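Local coordinates for fucose-specific lectin (Aleuria aurantia, PDB 6GKE), which binds L-fucose on glycans, with strongest preference for alpha-1,6-linked core fucose, through five sites set between adjacent blades of a six-bladed beta-propeller, at residues S158-A170 with I180-H192. The protein carries 1 engineered substitution. Residues are numbered along the deposited sequence; the frame is centred on the assembly and turned at random.
Sequences SFGSTVPGTGIGA and IYYQATDNKIREH. With FUC (alpha-L-fucopyranose), chain F.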
loop_
_atom_site.group_PDB
_atom_site.type_symbol
_atom_site.label_atom_id
_atom_site.label_comp_id
_atom_site.label_asym_id
_atom_site.label_seq_id
_atom_site.Cartn_x
_atom_site.Cartn_y
_atom_site.Cartn_z
ATOM N N SER A 158 -27.145 -9.950 18.496
ATOM C CA SER A 158 -26.825 -9.954 17.084
ATOM C C SER A 158 -27.997 -9.331 16.324
ATOM O O SER A 158 -29.156 -9.489 16.689
ATOM C CB SER A 158 -26.479 -11.324 16.577
ATOM O OG SER A 158 -27.633 -12.139 16.539
ATOM N N PHE A 159 -27.647 -8.554 15.296
ATOM C CA PHE A 159 -28.629 -7.745 14.587
ATOM C C PHE A 159 -28.080 -7.321 13.229
ATOM O O PHE A 159 -26.876 -7.332 13.000
ATOM C CB PHE A 159 -29.022 -6.511 15.408
ATOM C CG PHE A 159 -27.862 -5.675 15.891
ATOM C CD1 PHE A 159 -27.244 -4.748 15.062
ATOM C CD2 PHE A 159 -27.388 -5.819 17.184
ATOM C CE1 PHE A 159 -26.172 -3.995 15.518
ATOM C CE2 PHE A 159 -26.319 -5.062 17.639
ATOM C CZ PHE A 159 -25.709 -4.158 16.802
ATOM N N GLY A 160 -28.994 -6.936 12.337
ATOM C CA GLY A 160 -28.631 -6.349 11.070
ATOM C C GLY A 160 -28.411 -7.388 9.988
ATOM O O GLY A 160 -28.202 -8.567 10.251
ATOM N N SER A 161 -28.437 -6.900 8.750
ATOM C CA SER A 161 -28.113 -7.666 7.559
ATOM C C SER A 161 -27.289 -6.760 6.643
ATOM O O SER A 161 -27.813 -5.766 6.136
ATOM C CB SER A 161 -29.362 -8.156 6.892
ATOM O OG SER A 161 -29.068 -8.925 5.739
ATOM N N THR A 162 -25.999 -7.080 6.472
ATOM C CA THR A 162 -25.038 -6.062 6.048
ATOM C C THR A 162 -24.421 -6.382 4.688
ATOM O O THR A 162 -24.427 -7.518 4.212
ATOM C CB THR A 162 -23.915 -5.888 7.081
ATOM O OG1 THR A 162 -22.977 -6.956 6.973
ATOM C CG2 THR A 162 -24.430 -5.827 8.502
ATOM N N VAL A 163 -23.809 -5.355 4.098
ATOM C CA VAL A 163 -22.881 -5.583 3.004
ATOM C C VAL A 163 -21.738 -6.448 3.524
ATOM O O VAL A 163 -21.433 -6.458 4.717
ATOM C CB VAL A 163 -22.336 -4.284 2.386
ATOM C CG1 VAL A 163 -23.449 -3.418 1.825
ATOM C CG2 VAL A 163 -21.460 -3.501 3.348
ATOM N N PRO A 164 -21.039 -7.183 2.636
ATOM C CA PRO A 164 -19.888 -7.976 3.053
ATOM C C PRO A 164 -18.852 -7.095 3.765
ATOM O O PRO A 164 -18.443 -6.060 3.244
ATOM C CB PRO A 164 -19.328 -8.529 1.731
ATOM C CG PRO A 164 -20.511 -8.516 0.792
ATOM C CD PRO A 164 -21.311 -7.298 1.197
ATOM N N GLY A 165 -18.430 -7.510 4.956
ATOM C CA GLY A 165 -17.384 -6.790 5.674
ATOM C C GLY A 165 -17.722 -5.325 5.914
ATOM O O GLY A 165 -16.842 -4.462 5.844
ATOM N N THR A 166 -18.982 -5.038 6.251
ATOM C CA THR A 166 -19.448 -3.670 6.472
ATOM C C THR A 166 -18.545 -2.898 7.436
ATOM O O THR A 166 -18.059 -3.420 8.445
ATOM C CB THR A 166 -20.877 -3.669 7.034
ATOM O OG1 THR A 166 -21.320 -2.319 7.147
ATOM C CG2 THR A 166 -21.001 -4.361 8.375
ATOM N N GLY A 167 -18.448 -1.592 7.189
ATOM C CA GLY A 167 -18.033 -0.683 8.231
ATOM C C GLY A 167 -18.993 -0.756 9.408
ATOM O O GLY A 167 -20.180 -1.061 9.239
ATOM N N ILE A 168 -18.478 -0.470 10.604
ATOM C CA ILE A 168 -19.283 -0.432 11.826
ATOM C C ILE A 168 -18.823 0.773 12.643
ATOM O O ILE A 168 -17.640 0.891 12.928
ATOM C CB ILE A 168 -19.160 -1.717 12.675
ATOM C CG1 ILE A 168 -19.327 -2.995 11.850
ATOM C CG2 ILE A 168 -20.150 -1.661 13.832
ATOM C CD1 ILE A 168 -18.972 -4.263 12.599
ATOM N N GLY A 169 -19.772 1.642 12.998
ATOM C CA GLY A 169 -19.554 2.707 13.955
ATOM C C GLY A 169 -20.309 2.402 15.235
ATOM O O GLY A 169 -21.406 1.859 15.178
ATOM N N ALA A 170 -19.721 2.714 16.389
ATOM C CA ALA A 170 -20.357 2.396 17.668
ATOM C C ALA A 170 -20.087 3.523 18.661
ATOM O O ALA A 170 -18.939 3.871 18.899
ATOM C CB ALA A 170 -19.849 1.081 18.205
ATOM N N ILE A 180 -25.399 2.088 17.055
ATOM C CA ILE A 180 -24.526 1.316 16.174
ATOM C C ILE A 180 -24.927 1.623 14.734
ATOM O O ILE A 180 -26.111 1.571 14.402
ATOM C CB ILE A 180 -24.638 -0.196 16.455
ATOM C CG1 ILE A 180 -24.554 -0.527 17.950
ATOM C CG2 ILE A 180 -23.620 -0.959 15.617
ATOM C CD1 ILE A 180 -23.285 -0.080 18.646
ATOM N N TYR A 181 -23.931 1.938 13.902
ATOM C CA TYR A 181 -24.126 2.327 12.509
ATOM C C TYR A 181 -23.408 1.315 11.624
ATOM O O TYR A 181 -22.288 0.915 11.904
ATOM C CB TYR A 181 -23.611 3.750 12.267
ATOM C CG TYR A 181 -24.323 4.737 13.146
ATOM C CD1 TYR A 181 -25.543 5.274 12.773
ATOM C CD2 TYR A 181 -23.840 5.038 14.407
ATOM C CE1 TYR A 181 -26.253 6.108 13.619
ATOM C CE2 TYR A 181 -24.535 5.872 15.265
ATOM C CZ TYR A 181 -25.752 6.402 14.876
ATOM O OH TYR A 181 -26.452 7.197 15.744
ATOM N N TYR A 182 -24.073 0.902 10.548
ATOM C CA TYR A 182 -23.528 -0.115 9.655
ATOM C C TYR A 182 -24.160 0.078 8.279
ATOM O O TYR A 182 -25.127 0.813 8.154
ATOM C CB TYR A 182 -23.812 -1.512 10.212
ATOM C CG TYR A 182 -25.284 -1.820 10.320
ATOM C CD1 TYR A 182 -26.028 -1.421 11.418
ATOM C CD2 TYR A 182 -25.951 -2.461 9.290
ATOM C CE1 TYR A 182 -27.388 -1.664 11.498
ATOM C CE2 TYR A 182 -27.309 -2.721 9.357
ATOM C CZ TYR A 182 -28.033 -2.317 10.464
ATOM O OH TYR A 182 -29.374 -2.567 10.513
ATOM N N GLN A 183 -23.624 -0.599 7.263
ATOM C CA GLN A 183 -24.160 -0.477 5.922
ATOM C C GLN A 183 -24.926 -1.757 5.584
ATOM O O GLN A 183 -24.363 -2.848 5.562
ATOM C CB GLN A 183 -23.044 -0.197 4.919
ATOM C CG GLN A 183 -23.567 0.106 3.520
ATOM C CD GLN A 183 -22.479 0.607 2.605
ATOM O OE1 GLN A 183 -21.348 0.127 2.643
ATOM N NE2 GLN A 183 -22.816 1.564 1.757
ATOM N N ALA A 184 -26.232 -1.593 5.343
ATOM C CA ALA A 184 -27.121 -2.705 5.053
ATOM C C ALA A 184 -26.995 -3.097 3.582
ATOM O O ALA A 184 -26.347 -2.411 2.793
ATOM C CB ALA A 184 -28.537 -2.323 5.402
ATOM N N THR A 185 -27.661 -4.196 3.213
ATOM C CA THR A 185 -27.499 -4.800 1.901
ATOM C C THR A 185 -28.018 -3.900 0.768
ATOM O O THR A 185 -27.670 -4.144 -0.370
ATOM C CB THR A 185 -28.156 -6.186 1.844
ATOM O OG1 THR A 185 -29.506 -6.090 2.302
ATOM C CG2 THR A 185 -27.407 -7.211 2.669
ATOM N N ASP A 186 -28.843 -2.887 1.072
ATOM C CA ASP A 186 -29.306 -1.899 0.078
ATOM C C ASP A 186 -28.332 -0.713 -0.039
ATOM O O ASP A 186 -28.665 0.290 -0.664
ATOM C CB ASP A 186 -30.723 -1.414 0.402
ATOM C CG ASP A 186 -30.895 -0.793 1.777
ATOM O OD1 ASP A 186 -29.966 -0.918 2.615
ATOM O OD2 ASP A 186 -31.960 -0.189 2.005
ATOM N N ASN A 187 -27.145 -0.832 0.576
ATOM C CA ASN A 187 -26.068 0.191 0.614
ATOM C C ASN A 187 -26.443 1.421 1.452
ATOM O O ASN A 187 -25.679 2.386 1.495
ATOM C CB ASN A 187 -25.603 0.613 -0.781
ATOM C CG ASN A 187 -24.803 -0.475 -1.462
ATOM O OD1 ASN A 187 -24.061 -1.208 -0.819
ATOM N ND2 ASN A 187 -24.935 -0.578 -2.772
ATOM N N LYS A 188 -27.568 1.372 2.166
ATOM C CA LYS A 188 -27.890 2.436 3.087
ATOM C C LYS A 188 -27.170 2.199 4.411
ATOM O O LYS A 188 -27.158 1.082 4.936
ATOM C CB LYS A 188 -29.392 2.490 3.359
ATOM C CG LYS A 188 -30.240 2.884 2.166
ATOM C CD LYS A 188 -30.570 4.349 2.102
ATOM C CE LYS A 188 -31.576 4.681 1.019
ATOM N NZ LYS A 188 -31.238 4.040 -0.272
ATOM N N ILE A 189 -26.609 3.273 4.964
ATOM C CA ILE A 189 -26.193 3.304 6.362
ATOM C C ILE A 189 -27.471 3.246 7.197
ATOM O O ILE A 189 -28.393 4.022 6.945
ATOM C CB ILE A 189 -25.378 4.562 6.734
ATOM C CG1 ILE A 189 -24.356 4.966 5.668
ATOM C CG2 ILE A 189 -24.709 4.359 8.089
ATOM C CD1 ILE A 189 -23.274 3.946 5.463
ATOM N N ARG A 190 -27.507 2.339 8.173
ATOM C CA ARG A 190 -28.630 2.173 9.079
ATOM C C ARG A 190 -28.111 2.245 10.516
ATOM O O ARG A 190 -26.909 2.258 10.756
ATOM C CB ARG A 190 -29.316 0.828 8.830
ATOM C CG ARG A 190 -29.871 0.644 7.428
ATOM C CD ARG A 190 -31.128 1.447 7.183
ATOM N NE ARG A 190 -31.713 1.102 5.897
ATOM C CZ ARG A 190 -32.831 1.626 5.412
ATOM N NH1 ARG A 190 -33.529 2.494 6.128
ATOM N NH2 ARG A 190 -33.235 1.276 4.201
ATOM N N GLU A 191 -29.057 2.277 11.455
ATOM C CA GLU A 191 -28.788 2.546 12.854
ATOM C C GLU A 191 -29.548 1.533 13.707
ATOM O O GLU A 191 -30.733 1.309 13.484
ATOM C CB GLU A 191 -29.252 3.969 13.170
ATOM C CG GLU A 191 -29.066 4.415 14.607
ATOM C CD GLU A 191 -29.720 5.758 14.882
ATOM O OE1 GLU A 191 -30.899 5.913 14.499
ATOM O OE2 GLU A 191 -29.069 6.642 15.488
ATOM N N HIS A 192 -28.866 0.965 14.707
ATOM C CA HIS A 192 -29.497 0.098 15.704
ATOM C C HIS A 192 -29.264 0.732 17.075
ATOM O O HIS A 192 -28.185 1.260 17.332
ATOM C CB HIS A 192 -28.975 -1.344 15.609
ATOM C CG HIS A 192 -30.050 -2.372 15.737
ATOM N ND1 HIS A 192 -31.099 -2.437 14.845
ATOM C CD2 HIS A 192 -30.231 -3.373 16.627
ATOM C CE1 HIS A 192 -31.888 -3.434 15.191
ATOM N NE2 HIS A 192 -31.384 -4.020 16.285
HETATM C C1 FUC F . -33.533 7.488 18.415
HETATM C C2 FUC F . -33.057 7.215 16.997
HETATM C C3 FUC F . -32.412 8.468 16.405
HETATM C C4 FUC F . -31.290 8.948 17.326
HETATM C C5 FUC F . -31.886 9.240 18.698
HETATM C C6 FUC F . -30.842 9.711 19.702
HETATM O O1 FUC F . -34.630 8.387 18.324
HETATM O O2 FUC F . -34.163 6.766 16.200
HETATM O O3 FUC F . -31.974 8.227 15.068
HETATM O O4 FUC F . -30.287 7.944 17.492
HETATM O O5 FUC F . -32.483 8.042 19.215
HETATM O O HOH W 1 -30.308 -4.535 8.762
HETATM O O HOH W 2 -30.523 -8.397 3.447
HETATM O O HOH W 3 -19.282 -0.620 4.519
#
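In this six-bladed beta-propeller, strand 153-162, the outermost of one blade, passes into strand 168-174, the innermost of the next; strand 168-174 pairs with strand 177-183, while Phe159 of strand 153-162 packs against Ile180 and His192. Gly169 and Tyr181 form an antiparallel hydrogen-bonded pair, Gly169 N to Tyr181 O and Tyr181 N to Gly169 O. Between the blades, the Phe159 ring makes an offset stack with the His192 imidazole, planes at 17°; His192 CD2 sits over one Phe159 face, 3.4 Å from Phe159 CG. A chi1 of 52° lays that face on His192 and turns the ring edge to Ile180 CG2, which lies in plane. Further along, one water joins Ser161 N to Tyr182 OH, and Thr162 CG2 packs against Tyr182 CD2. The loop between the blades, which holds a type II turn from Val163 to Thr166, grips the Gln183 backbone twice: Val163 N donates to Gln183 O (3.0 Å), and Thr166 OG1 accepts from Gln183 N (2.9 Å) while donating to Gly167 O in the carbonyl plane. Gln183 NE2 bonds Asn187 O and Ser209 O, and its OE1 takes Gly211 N, in the link leading to strand 213-219. On the face opposite Ile180 and Tyr182, Tyr181 OH donates to Glu191 OE2, 2.7 Å away on the anti side; the same carboxylate binds fucose, accepting from O3 at OE1 (2.6 Å) and from O4 at OE2 (2.7 Å).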